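Local coordinates for protein Cyp101j2 (Sphingobium yanoikuyae, PDB 5KYO) that probably hydroxylates 1,8-cineole as a cytochrome P450 monooxygenase, a haem enzyme that inserts one oxygen atom into its substrate, at residues Asp48-Val53 with Val107-Glu112; His72-Thr77 with Gly82-Leu87; His290-Ala295 with Leu358-Gly363; Phe310-Pro315 with Leu362-Arg367. All blocks are in the same frame, centred on the assembly; numbering follows the deposited sequence.

From the N terminus, the chain first passes D48-V53, and contact 1 closes when V107-E112 comes back against it, tying the loop before helix 59-69 to the start of helix 111-118. Contact 2, the hairpin of strands 74-77 and 83-86, is nested inside that loop; the two touch where V109 packs on H83. Contacts 3 and 4 follow much later, in series with the first pair. Their loops, 290 to 363 and 310 to 367, interleave and end on the same segment between helices 344-348 and 382-399: L358-G363 takes helix 290-298 in contact 3, L362-R367 takes helix 303-313 in contact 4, and L362 and G363 are shared.

Contact 1: residues Asp48-Val53 with Val107-Glu112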
# COMPACT_ATOMS: atom_id res chain seq x y z
N ASP A 48 8.58 17.20 0.16
CA ASP A 48 7.67 16.86 1.26
C ASP A 48 6.79 15.69 0.79
O ASP A 48 6.00 15.83 -0.15
CB ASP A 48 6.80 18.06 1.69
CG ASP A 48 6.16 17.88 3.06
OD1 ASP A 48 6.16 16.74 3.56
OD2 ASP A 48 5.65 18.87 3.64
N ILE A 49 6.97 14.52 1.41
CA ILE A 49 6.26 13.31 0.98
C ILE A 49 4.78 13.43 1.32
O ILE A 49 3.96 12.64 0.85
CB ILE A 49 6.86 12.05 1.64
CG1 ILE A 49 6.29 10.74 1.04
CG2 ILE A 49 6.63 12.10 3.12
CD1 ILE A 49 6.33 10.67 -0.49
N TYR A 50 4.43 14.43 2.13
CA TYR A 50 3.03 14.66 2.49
C TYR A 50 2.33 15.75 1.67
O TYR A 50 1.11 15.91 1.73
CB TYR A 50 2.94 14.97 3.97
CG TYR A 50 3.47 13.82 4.78
CD1 TYR A 50 2.78 12.62 4.84
CD2 TYR A 50 4.68 13.91 5.45
CE1 TYR A 50 3.26 11.55 5.56
CE2 TYR A 50 5.17 12.83 6.19
CZ TYR A 50 4.45 11.65 6.23
OH TYR A 50 4.92 10.57 6.96
N ARG A 51 3.12 16.49 0.90
CA ARG A 51 2.64 17.64 0.12
C ARG A 51 1.93 17.20 -1.16
O ARG A 51 2.36 16.25 -1.82
CB ARG A 51 3.82 18.56 -0.21
CG ARG A 51 3.59 19.58 -1.31
CD ARG A 51 4.91 20.21 -1.68
NE ARG A 51 5.49 20.94 -0.57
CZ ARG A 51 6.71 21.47 -0.58
NH1 ARG A 51 7.49 21.31 -1.64
NH2 ARG A 51 7.17 22.13 0.48
N ASP A 52 0.84 17.88 -1.49
CA ASP A 52 0.03 17.52 -2.66
C ASP A 52 0.78 17.63 -3.97
O ASP A 52 1.70 18.44 -4.12
CB ASP A 52 -1.22 18.40 -2.75
CG ASP A 52 -2.31 17.95 -1.81
OD1 ASP A 52 -2.21 16.81 -1.30
OD2 ASP A 52 -3.28 18.71 -1.61
N VAL A 53 0.37 16.80 -4.91
CA VAL A 53 0.83 16.94 -6.29
C VAL A 53 0.37 18.31 -6.79
O VAL A 53 -0.77 18.70 -6.54
CB VAL A 53 0.27 15.81 -7.19
CG1 VAL A 53 0.69 16.01 -8.63
CG2 VAL A 53 0.75 14.46 -6.68
N VAL A 107 10.36 3.24 9.60
CA VAL A 107 9.98 3.24 8.19
C VAL A 107 9.15 4.45 7.84
O VAL A 107 8.73 4.60 6.70
CB VAL A 107 9.16 1.97 7.78
CG1 VAL A 107 10.00 0.72 7.91
CG2 VAL A 107 7.86 1.87 8.56
N LEU A 108 8.91 5.31 8.82
CA LEU A 108 8.06 6.47 8.65
C LEU A 108 8.83 7.74 9.01
O LEU A 108 9.68 7.72 9.91
CB LEU A 108 6.80 6.35 9.51
CG LEU A 108 5.83 5.22 9.14
CD1 LEU A 108 4.51 5.37 9.90
CD2 LEU A 108 5.58 5.18 7.63
N VAL A 109 8.55 8.82 8.29
CA VAL A 109 9.10 10.13 8.62
C VAL A 109 7.99 11.07 9.10
O VAL A 109 6.85 10.96 8.65
CB VAL A 109 9.83 10.77 7.41
CG1 VAL A 109 11.00 9.89 6.97
CG2 VAL A 109 8.87 10.99 6.28
N PRO A 110 8.30 11.97 10.04
CA PRO A 110 9.58 12.17 10.73
C PRO A 110 9.91 11.03 11.69
O PRO A 110 9.00 10.46 12.30
CB PRO A 110 9.37 13.47 11.52
CG PRO A 110 8.17 14.11 10.91
CD PRO A 110 7.31 12.98 10.46
N LYS A 111 11.20 10.70 11.81
CA LYS A 111 11.62 9.58 12.65
C LYS A 111 11.24 9.72 14.13
O LYS A 111 10.76 8.77 14.74
CB LYS A 111 13.13 9.37 12.54
CG LYS A 111 13.71 8.55 13.71
CD LYS A 111 15.17 8.18 13.52
CE LYS A 111 15.58 7.06 14.47
NZ LYS A 111 17.02 6.67 14.32
N GLU A 112 11.45 10.90 14.70
CA GLU A 112 11.23 11.08 16.14
C GLU A 112 9.81 11.49 16.47
O GLU A 112 9.54 11.98 17.57
CB GLU A 112 12.21 12.10 16.71
O HOH W 1 6.72 8.72 6.02
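Y50 reaches across to V109 with the outer end of its phenol (CE2, CZ and OH), and its path explains most of this contact. CB leaves a type I turn (D48 to R51) whose start is an Asx turn: D48 OD1 accepts from Y50 N at 3.2 Å, the N-H coming from above the carboxylate plane. With chi1 at -60°, CG stands anti to the carbonyl carbon, which aims the ring at the 107-112 loop. One ring face is met by I49 CG2 of its own segment, 3.4 Å above the plane and toward the rim. Farther out, CE2 lies 4.1 Å from V109 CG2. The tip, OH, donates to V109 O over 2.6 Å; the acceptor sits at the ring edge, in its plane, and the bond runs nearly along the C=O axis. Water 1 donates to the same OH (2.7 Å) and accepts from V109 N (2.9 Å). Beside the phenol, I49 CG2 and V109 CG2 touch at 4.0 Å, and both of these side chains also pack on M341 of strand 339-343. V109 is followed by a cis peptide to P110, the N-cap of helix 111-118. One hydroxyl therefore works both as donor and as acceptor: directly or through a water it serves buried V109, whose backbone C=O and N-H, in a stretch without regular structure, both have partners.

Contact 2: residues His72-Thr77 with Gly82-Leu87; sequences HPLMWT and GHWVAL
M75 and V85 form the central pair of a beta hairpin, its two strands antiparallel and their axes 145° apart in direction. Backbone bonds come first. M75 and V85 exchange two, V85 N to M75 O (2.8 Å) and M75 N to V85 O; T77 and H83 make a second reciprocal couple, and L87 N adds a bond to P73 O (2.7 Å) just beyond the regular strands. Between these lie the non-hydrogen-bonded pairs L74-A86 and W76-W84, where CA-H groups approach carbonyls, as W84 CA does to M75 O at 3.1 Å. The aromatic contact is a T-shaped pair: W76 turns the edge of its five-membered ring to the face of W84, CD1 standing over the centre of the indole, with planes at 71°. W76 CG is anti to its own N (chi1 -176°), which sets the indole beside H83, whose N lies over one of its faces. On the other side of the sheet T77 CG2 makes a CH-pi contact, 3.6 Å from the centroid of the H83 ring. Apolar packing completes both faces: L74 CD2 meets W84 CE3 at 3.9 Å, and M75 CG meets L87 CD1 at 3.7 Å. W84 NE1 is bound by D338 and T77 OG1 by F47 O. Strand 83-86 pairs in parallel with strand 339-343; strand 74-77 is outermost, and W76 makes backbone hydrogen bonds to R43 and F45 beyond it. L91 of helix 89-97 packs on L74 and A86.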
# COMPACT_ATOMS: atom_id res chain seq x y z
N HIS A 72 21.73 14.15 -8.10
CA HIS A 72 22.25 12.85 -7.65
C HIS A 72 21.13 11.85 -7.44
O HIS A 72 20.00 12.23 -7.16
CB HIS A 72 23.05 13.01 -6.36
CG HIS A 72 24.19 13.97 -6.46
ND1 HIS A 72 25.47 13.56 -6.77
CD2 HIS A 72 24.25 15.31 -6.30
CE1 HIS A 72 26.27 14.62 -6.79
NE2 HIS A 72 25.55 15.69 -6.51
N PRO A 73 21.44 10.55 -7.58
CA PRO A 73 20.50 9.47 -7.26
C PRO A 73 20.03 9.52 -5.81
O PRO A 73 18.93 9.06 -5.49
CB PRO A 73 21.33 8.20 -7.51
CG PRO A 73 22.33 8.61 -8.52
CD PRO A 73 22.68 10.03 -8.19
N LEU A 74 20.86 10.06 -4.92
CA LEU A 74 20.50 10.16 -3.52
C LEU A 74 20.51 11.62 -3.10
O LEU A 74 21.57 12.23 -3.03
CB LEU A 74 21.45 9.34 -2.64
CG LEU A 74 21.05 9.15 -1.17
CD1 LEU A 74 20.00 8.06 -1.04
CD2 LEU A 74 22.24 8.83 -0.28
N MET A 75 19.33 12.17 -2.84
CA MET A 75 19.22 13.55 -2.38
C MET A 75 18.78 13.61 -0.92
O MET A 75 18.46 12.57 -0.33
CB MET A 75 18.23 14.34 -3.27
CG MET A 75 18.63 14.43 -4.73
SD MET A 75 20.09 15.49 -5.00
CE MET A 75 19.33 17.09 -4.81
N TRP A 76 18.74 14.81 -0.36
CA TRP A 76 18.40 15.02 1.04
C TRP A 76 17.47 16.22 1.17
O TRP A 76 17.68 17.25 0.54
CB TRP A 76 19.67 15.23 1.87
CG TRP A 76 19.45 15.37 3.35
CD1 TRP A 76 19.54 14.37 4.29
CD2 TRP A 76 19.14 16.57 4.07
NE1 TRP A 76 19.28 14.87 5.53
CE2 TRP A 76 19.03 16.22 5.43
CE3 TRP A 76 18.92 17.90 3.70
CZ2 TRP A 76 18.72 17.15 6.42
CZ3 TRP A 76 18.61 18.82 4.68
CH2 TRP A 76 18.52 18.45 6.03
N THR A 77 16.43 16.06 1.98
CA THR A 77 15.41 17.09 2.16
C THR A 77 15.33 17.50 3.62
O THR A 77 15.38 16.65 4.51
CB THR A 77 14.00 16.61 1.66
OG1 THR A 77 12.99 17.59 1.98
CG2 THR A 77 13.63 15.28 2.31
N GLY A 82 14.28 15.74 8.30
CA GLY A 82 15.47 15.68 7.46
C GLY A 82 15.79 14.25 7.09
O GLY A 82 16.02 13.41 7.97
N HIS A 83 15.80 13.94 5.79
CA HIS A 83 16.05 12.57 5.38
C HIS A 83 16.50 12.43 3.94
O HIS A 83 16.19 13.27 3.10
CB HIS A 83 14.80 11.70 5.64
CG HIS A 83 13.61 12.08 4.81
ND1 HIS A 83 13.36 11.53 3.57
CD2 HIS A 83 12.60 12.95 5.05
CE1 HIS A 83 12.25 12.04 3.08
NE2 HIS A 83 11.76 12.90 3.96
N TRP A 84 17.23 11.36 3.66
CA TRP A 84 17.68 11.06 2.31
C TRP A 84 16.57 10.41 1.50
O TRP A 84 15.69 9.74 2.06
CB TRP A 84 18.91 10.15 2.31
CG TRP A 84 20.04 10.61 3.17
CD1 TRP A 84 20.28 10.27 4.47
CD2 TRP A 84 21.12 11.47 2.78
NE1 TRP A 84 21.43 10.87 4.92
CE2 TRP A 84 21.97 11.61 3.89
CE3 TRP A 84 21.45 12.14 1.59
CZ2 TRP A 84 23.12 12.41 3.86
CZ3 TRP A 84 22.60 12.92 1.56
CH2 TRP A 84 23.42 13.05 2.68
N VAL A 85 16.62 10.59 0.19
CA VAL A 85 15.64 9.98 -0.71
C VAL A 85 16.34 9.30 -1.90
O VAL A 85 17.08 9.95 -2.64
CB VAL A 85 14.61 11.01 -1.25
CG1 VAL A 85 13.51 10.29 -2.04
CG2 VAL A 85 14.00 11.83 -0.12
N ALA A 86 16.10 8.01 -2.06
CA ALA A 86 16.61 7.28 -3.22
C ALA A 86 15.73 7.59 -4.43
O ALA A 86 14.51 7.33 -4.41
CB ALA A 86 16.66 5.80 -2.95
N LEU A 87 16.35 8.13 -5.47
CA LEU A 87 15.62 8.63 -6.63
C LEU A 87 15.90 7.87 -7.93
O LEU A 87 15.51 8.31 -9.02
CB LEU A 87 15.93 10.11 -6.83
CG LEU A 87 15.34 11.00 -5.73
CD1 LEU A 87 15.71 12.44 -5.92
CD2 LEU A 87 13.82 10.85 -5.68

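Contact 3: residues His290-Ala295 with Leu358-Gly363; sequences HALRRA and LEFRLG
L292, on helix 290-298, faces F360 in an irregular loop with their CA atoms 8.6 Å apart, the nearest pair of CA atoms across the contact, so that side chains alone bridge the gap. No hydrogen bond crosses it; the contact is wholly apolar. L292 lays its CD2 methyl over one face of the F360 ring, 3.7 Å from the centroid and 24° off the normal, a CH-pi contact. The methyl is displaced toward the rim, where F360 CE1 comes within 3.4 Å. The other branch of L292, CD1, comes in beside the rim, 3.6 Å from F360 CE1, and also meets L362 CD2 at 4.1 Å. CD2 thus takes the phenyl face, while CD1 sits between the ring rim and L362. F360 has CG anti to its backbone N (chi1 -168°), which sends the ring out from the loop toward the helix; the L292 and F360 side chains cross at about a right angle. F360 and L362, two residues on, both point toward L292, while R361 between them turns away. The loop, between helix 303-313 and the haem-binding segment, corresponds to the meander region of P450s. Around this site F310 of helix 303-313 touches both L292 and F360, and H285 of helix 273-288 meets the F360 ring too. L362 also rests on D305 and A306. The loop thereby packs against three successive helices, 273-288, 290-298 and 303-313, which correspond to I, J and K.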
# COMPACT_ATOMS: atom_id res chain seq x y z
N HIS A 290 -10.25 5.88 -22.74
CA HIS A 290 -11.44 5.22 -23.30
C HIS A 290 -11.05 4.05 -24.19
O HIS A 290 -11.77 3.08 -24.24
CB HIS A 290 -12.33 6.21 -24.05
CG HIS A 290 -11.61 7.06 -25.04
ND1 HIS A 290 -10.91 8.20 -24.68
CD2 HIS A 290 -11.52 6.98 -26.39
CE1 HIS A 290 -10.41 8.76 -25.77
NE2 HIS A 290 -10.76 8.03 -26.81
N ALA A 291 -9.89 4.12 -24.84
CA ALA A 291 -9.41 2.99 -25.64
C ALA A 291 -9.31 1.72 -24.80
O ALA A 291 -9.78 0.66 -25.21
CB ALA A 291 -8.06 3.32 -26.25
N LEU A 292 -8.72 1.84 -23.62
CA LEU A 292 -8.57 0.70 -22.72
C LEU A 292 -9.90 0.21 -22.14
O LEU A 292 -10.20 -0.99 -22.14
CB LEU A 292 -7.62 1.08 -21.57
CG LEU A 292 -7.48 0.08 -20.42
CD1 LEU A 292 -6.85 -1.21 -20.92
CD2 LEU A 292 -6.63 0.72 -19.35
N ARG A 293 -10.70 1.15 -21.65
CA ARG A 293 -12.02 0.83 -21.10
C ARG A 293 -12.91 0.08 -22.09
O ARG A 293 -13.51 -0.94 -21.75
CB ARG A 293 -12.70 2.12 -20.62
CG ARG A 293 -14.06 1.94 -19.96
CD ARG A 293 -14.67 3.26 -19.54
NE ARG A 293 -15.11 4.11 -20.67
CZ ARG A 293 -14.56 5.26 -21.01
NH1 ARG A 293 -13.50 5.74 -20.37
NH2 ARG A 293 -15.06 5.95 -22.04
N ARG A 294 -13.02 0.58 -23.32
CA ARG A 294 -13.87 -0.08 -24.30
C ARG A 294 -13.33 -1.46 -24.71
O ARG A 294 -14.12 -2.38 -24.98
CB ARG A 294 -14.03 0.83 -25.54
CG ARG A 294 -14.46 2.27 -25.20
CD ARG A 294 -15.83 2.66 -25.70
NE ARG A 294 -16.26 3.98 -25.22
CZ ARG A 294 -16.00 5.12 -25.85
NH1 ARG A 294 -15.32 5.13 -26.98
NH2 ARG A 294 -16.44 6.26 -25.34
N ALA A 295 -12.02 -1.65 -24.73
CA ALA A 295 -11.47 -2.98 -25.05
C ALA A 295 -11.84 -4.00 -23.97
O ALA A 295 -12.28 -5.14 -24.27
CB ALA A 295 -9.96 -2.90 -25.22
N LEU A 358 5.10 5.54 -18.26
CA LEU A 358 3.83 6.21 -18.04
C LEU A 358 2.76 5.68 -18.97
O LEU A 358 1.57 5.94 -18.78
CB LEU A 358 3.97 7.72 -18.25
CG LEU A 358 4.59 8.53 -17.11
CD1 LEU A 358 4.50 10.02 -17.43
CD2 LEU A 358 3.91 8.24 -15.77
N GLU A 359 3.17 4.96 -20.01
CA GLU A 359 2.18 4.45 -20.95
C GLU A 359 1.53 3.19 -20.41
O GLU A 359 2.21 2.30 -19.90
CB GLU A 359 2.82 4.18 -22.31
CG GLU A 359 1.83 3.64 -23.33
CD GLU A 359 2.37 3.69 -24.74
OE1 GLU A 359 3.56 3.36 -24.95
OE2 GLU A 359 1.59 4.06 -25.64
N PHE A 360 0.21 3.13 -20.49
CA PHE A 360 -0.50 1.91 -20.13
C PHE A 360 -0.60 1.04 -21.36
O PHE A 360 -1.29 1.39 -22.33
CB PHE A 360 -1.89 2.22 -19.54
CG PHE A 360 -2.54 1.04 -18.87
CD1 PHE A 360 -3.11 0.03 -19.64
CD2 PHE A 360 -2.58 0.93 -17.48
CE1 PHE A 360 -3.72 -1.07 -19.06
CE2 PHE A 360 -3.20 -0.19 -16.88
CZ PHE A 360 -3.76 -1.18 -17.68
N ARG A 361 0.11 -0.08 -21.35
CA ARG A 361 0.12 -1.01 -22.47
C ARG A 361 -0.26 -2.44 -22.07
O ARG A 361 0.33 -3.00 -21.16
CB ARG A 361 1.50 -1.02 -23.12
CG ARG A 361 1.74 0.15 -24.07
CD ARG A 361 3.17 0.17 -24.59
NE ARG A 361 3.70 -1.17 -24.82
CZ ARG A 361 4.99 -1.47 -24.80
NH1 ARG A 361 5.89 -0.52 -24.57
NH2 ARG A 361 5.40 -2.72 -25.02
N LEU A 362 -1.25 -3.01 -22.75
CA LEU A 362 -1.53 -4.43 -22.62
C LEU A 362 -0.47 -5.30 -23.31
O LEU A 362 -0.32 -6.48 -23.01
CB LEU A 362 -2.91 -4.75 -23.20
CG LEU A 362 -4.08 -3.99 -22.57
CD1 LEU A 362 -5.41 -4.56 -23.07
CD2 LEU A 362 -3.98 -4.08 -21.06
N GLY A 363 0.28 -4.73 -24.24
CA GLY A 363 1.24 -5.53 -24.99
C GLY A 363 2.49 -5.99 -24.25
O GLY A 363 3.27 -6.79 -24.79

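Contact 4: residues Phe310-Pro315 with Leu362-Arg367; sequences FFRRFP and LGRKAR
R312 NE and R367 NE converge on one carboxylate oxygen, OE1 of E309, one turn back along the helix from R312, while R364 NE forms a salt bridge to its OE2. The shared carboxylate brings R312 and R364 against each other: their NE atoms are 3.4 Å apart, as are R312 NH2 and R364 NH2. R364 NH2 stands 3.3 Å above one face of the R312 guanidinium, toward its rim, and the planes are turned 50° from each other, so this is a tilted overlap and not a flat stack. Their chains cross at about a right angle. R312 reaches the site by a bend at chi3 (65°), R364 by running extended from CG to NE. E309 and R312 form the ExxR motif of helix 303-313, helix K of the P450 fold, and R364, in the loop ahead of the haem-binding segment, completes the Glu-Arg-Arg triad of the family. Carbonyls take up further N-H groups: R312 NH1 binds P357 O, and R364 binds E355 O through NH1 and D356 O through NH2. R367 CG packs on R312 CD at 4.2 Å, and one face of the R367 guanidinium is met by R364 CB, 3.3 Å above it. R367 NH1 has D305 as a second carboxylate. Beside R312, F311 touches the haem, and its carbonyl accepts from T371 OG1.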
# COMPACT_ATOMS: atom_id res chain seq x y z
N PHE A 310 -1.83 -2.47 -14.44
CA PHE A 310 -2.25 -1.55 -13.39
C PHE A 310 -1.27 -1.62 -12.20
O PHE A 310 -0.93 -0.60 -11.62
CB PHE A 310 -3.69 -1.84 -12.90
CG PHE A 310 -4.78 -1.31 -13.83
CD1 PHE A 310 -4.95 0.05 -14.02
CD2 PHE A 310 -5.64 -2.19 -14.46
CE1 PHE A 310 -5.95 0.53 -14.88
CE2 PHE A 310 -6.65 -1.72 -15.31
CZ PHE A 310 -6.79 -0.36 -15.52
N PHE A 311 -0.80 -2.80 -11.82
CA PHE A 311 0.10 -2.82 -10.67
C PHE A 311 1.48 -2.28 -11.04
O PHE A 311 2.11 -1.60 -10.23
CB PHE A 311 0.21 -4.23 -10.06
CG PHE A 311 -0.96 -4.56 -9.16
CD1 PHE A 311 -1.17 -3.84 -8.00
CD2 PHE A 311 -1.87 -5.53 -9.51
CE1 PHE A 311 -2.24 -4.12 -7.18
CE2 PHE A 311 -2.97 -5.81 -8.70
CZ PHE A 311 -3.15 -5.11 -7.53
N ARG A 312 1.93 -2.50 -12.28
CA ARG A 312 3.18 -1.88 -12.74
C ARG A 312 3.07 -0.36 -12.86
O ARG A 312 3.96 0.37 -12.46
CB ARG A 312 3.63 -2.44 -14.09
CG ARG A 312 4.95 -1.81 -14.56
CD ARG A 312 5.09 -1.81 -16.08
NE ARG A 312 4.09 -0.98 -16.74
CZ ARG A 312 4.18 0.35 -16.86
NH1 ARG A 312 5.21 0.98 -16.34
NH2 ARG A 312 3.23 1.04 -17.49
N ARG A 313 1.96 0.11 -13.42
CA ARG A 313 1.83 1.52 -13.82
C ARG A 313 1.59 2.47 -12.63
O ARG A 313 2.03 3.62 -12.66
CB ARG A 313 0.69 1.66 -14.84
CG ARG A 313 0.28 3.09 -15.24
CD ARG A 313 1.41 3.98 -15.79
NE ARG A 313 0.86 5.29 -16.13
CZ ARG A 313 0.66 6.25 -15.24
NH1 ARG A 313 0.99 6.06 -13.97
NH2 ARG A 313 0.12 7.40 -15.60
N PHE A 314 0.95 1.97 -11.58
CA PHE A 314 0.54 2.83 -10.47
C PHE A 314 1.09 2.45 -9.09
O PHE A 314 0.33 2.14 -8.19
CB PHE A 314 -0.99 2.87 -10.40
CG PHE A 314 -1.63 3.43 -11.63
CD1 PHE A 314 -1.52 4.79 -11.90
CD2 PHE A 314 -2.29 2.62 -12.53
CE1 PHE A 314 -2.09 5.34 -13.04
CE2 PHE A 314 -2.87 3.17 -13.69
CZ PHE A 314 -2.76 4.53 -13.94
N PRO A 315 2.42 2.46 -8.94
CA PRO A 315 2.98 2.21 -7.60
C PRO A 315 2.50 3.31 -6.64
O PRO A 315 2.37 4.44 -7.08
CB PRO A 315 4.49 2.27 -7.83
CG PRO A 315 4.64 3.16 -9.09
CD PRO A 315 3.45 2.81 -9.93
N LEU A 362 -1.25 -3.01 -22.75
CA LEU A 362 -1.53 -4.43 -22.62
C LEU A 362 -0.47 -5.30 -23.31
O LEU A 362 -0.32 -6.48 -23.01
CB LEU A 362 -2.91 -4.75 -23.20
CG LEU A 362 -4.08 -3.99 -22.57
CD1 LEU A 362 -5.41 -4.56 -23.07
CD2 LEU A 362 -3.98 -4.08 -21.06
N GLY A 363 0.28 -4.73 -24.24
CA GLY A 363 1.24 -5.53 -24.99
C GLY A 363 2.49 -5.99 -24.25
O GLY A 363 3.27 -6.79 -24.79
N ARG A 364 2.70 -5.53 -23.02
CA ARG A 364 4.03 -5.54 -22.42
C ARG A 364 4.69 -6.90 -22.23
O ARG A 364 4.13 -7.80 -21.60
CB ARG A 364 4.01 -4.82 -21.08
CG ARG A 364 3.88 -3.33 -21.22
CD ARG A 364 4.44 -2.61 -20.03
NE ARG A 364 4.14 -1.18 -20.10
CZ ARG A 364 4.99 -0.25 -20.53
NH1 ARG A 364 6.21 -0.59 -20.94
NH2 ARG A 364 4.62 1.02 -20.54
N LYS A 365 5.90 -7.00 -22.76
CA LYS A 365 6.70 -8.21 -22.70
C LYS A 365 7.55 -8.23 -21.44
O LYS A 365 7.95 -9.28 -20.96
CB LYS A 365 7.59 -8.32 -23.94
CG LYS A 365 6.81 -8.35 -25.25
CD LYS A 365 7.73 -8.56 -26.45
CE LYS A 365 6.92 -8.72 -27.73
NZ LYS A 365 7.79 -9.02 -28.90
N ALA A 366 7.81 -7.04 -20.91
CA ALA A 366 8.56 -6.91 -19.66
C ALA A 366 7.76 -6.08 -18.66
O ALA A 366 7.35 -4.96 -18.97
CB ALA A 366 9.93 -6.29 -19.91
N ARG A 367 7.54 -6.64 -17.48
CA ARG A 367 6.80 -5.93 -16.44
C ARG A 367 7.43 -6.09 -15.06
O ARG A 367 6.78 -6.57 -14.12
CB ARG A 367 5.34 -6.40 -16.40
CG ARG A 367 4.45 -5.70 -17.39
CD ARG A 367 2.99 -5.63 -16.95
NE ARG A 367 2.14 -5.24 -18.08
CZ ARG A 367 1.45 -6.10 -18.83
NH1 ARG A 367 1.47 -7.40 -18.56
NH2 ARG A 367 0.71 -5.64 -19.83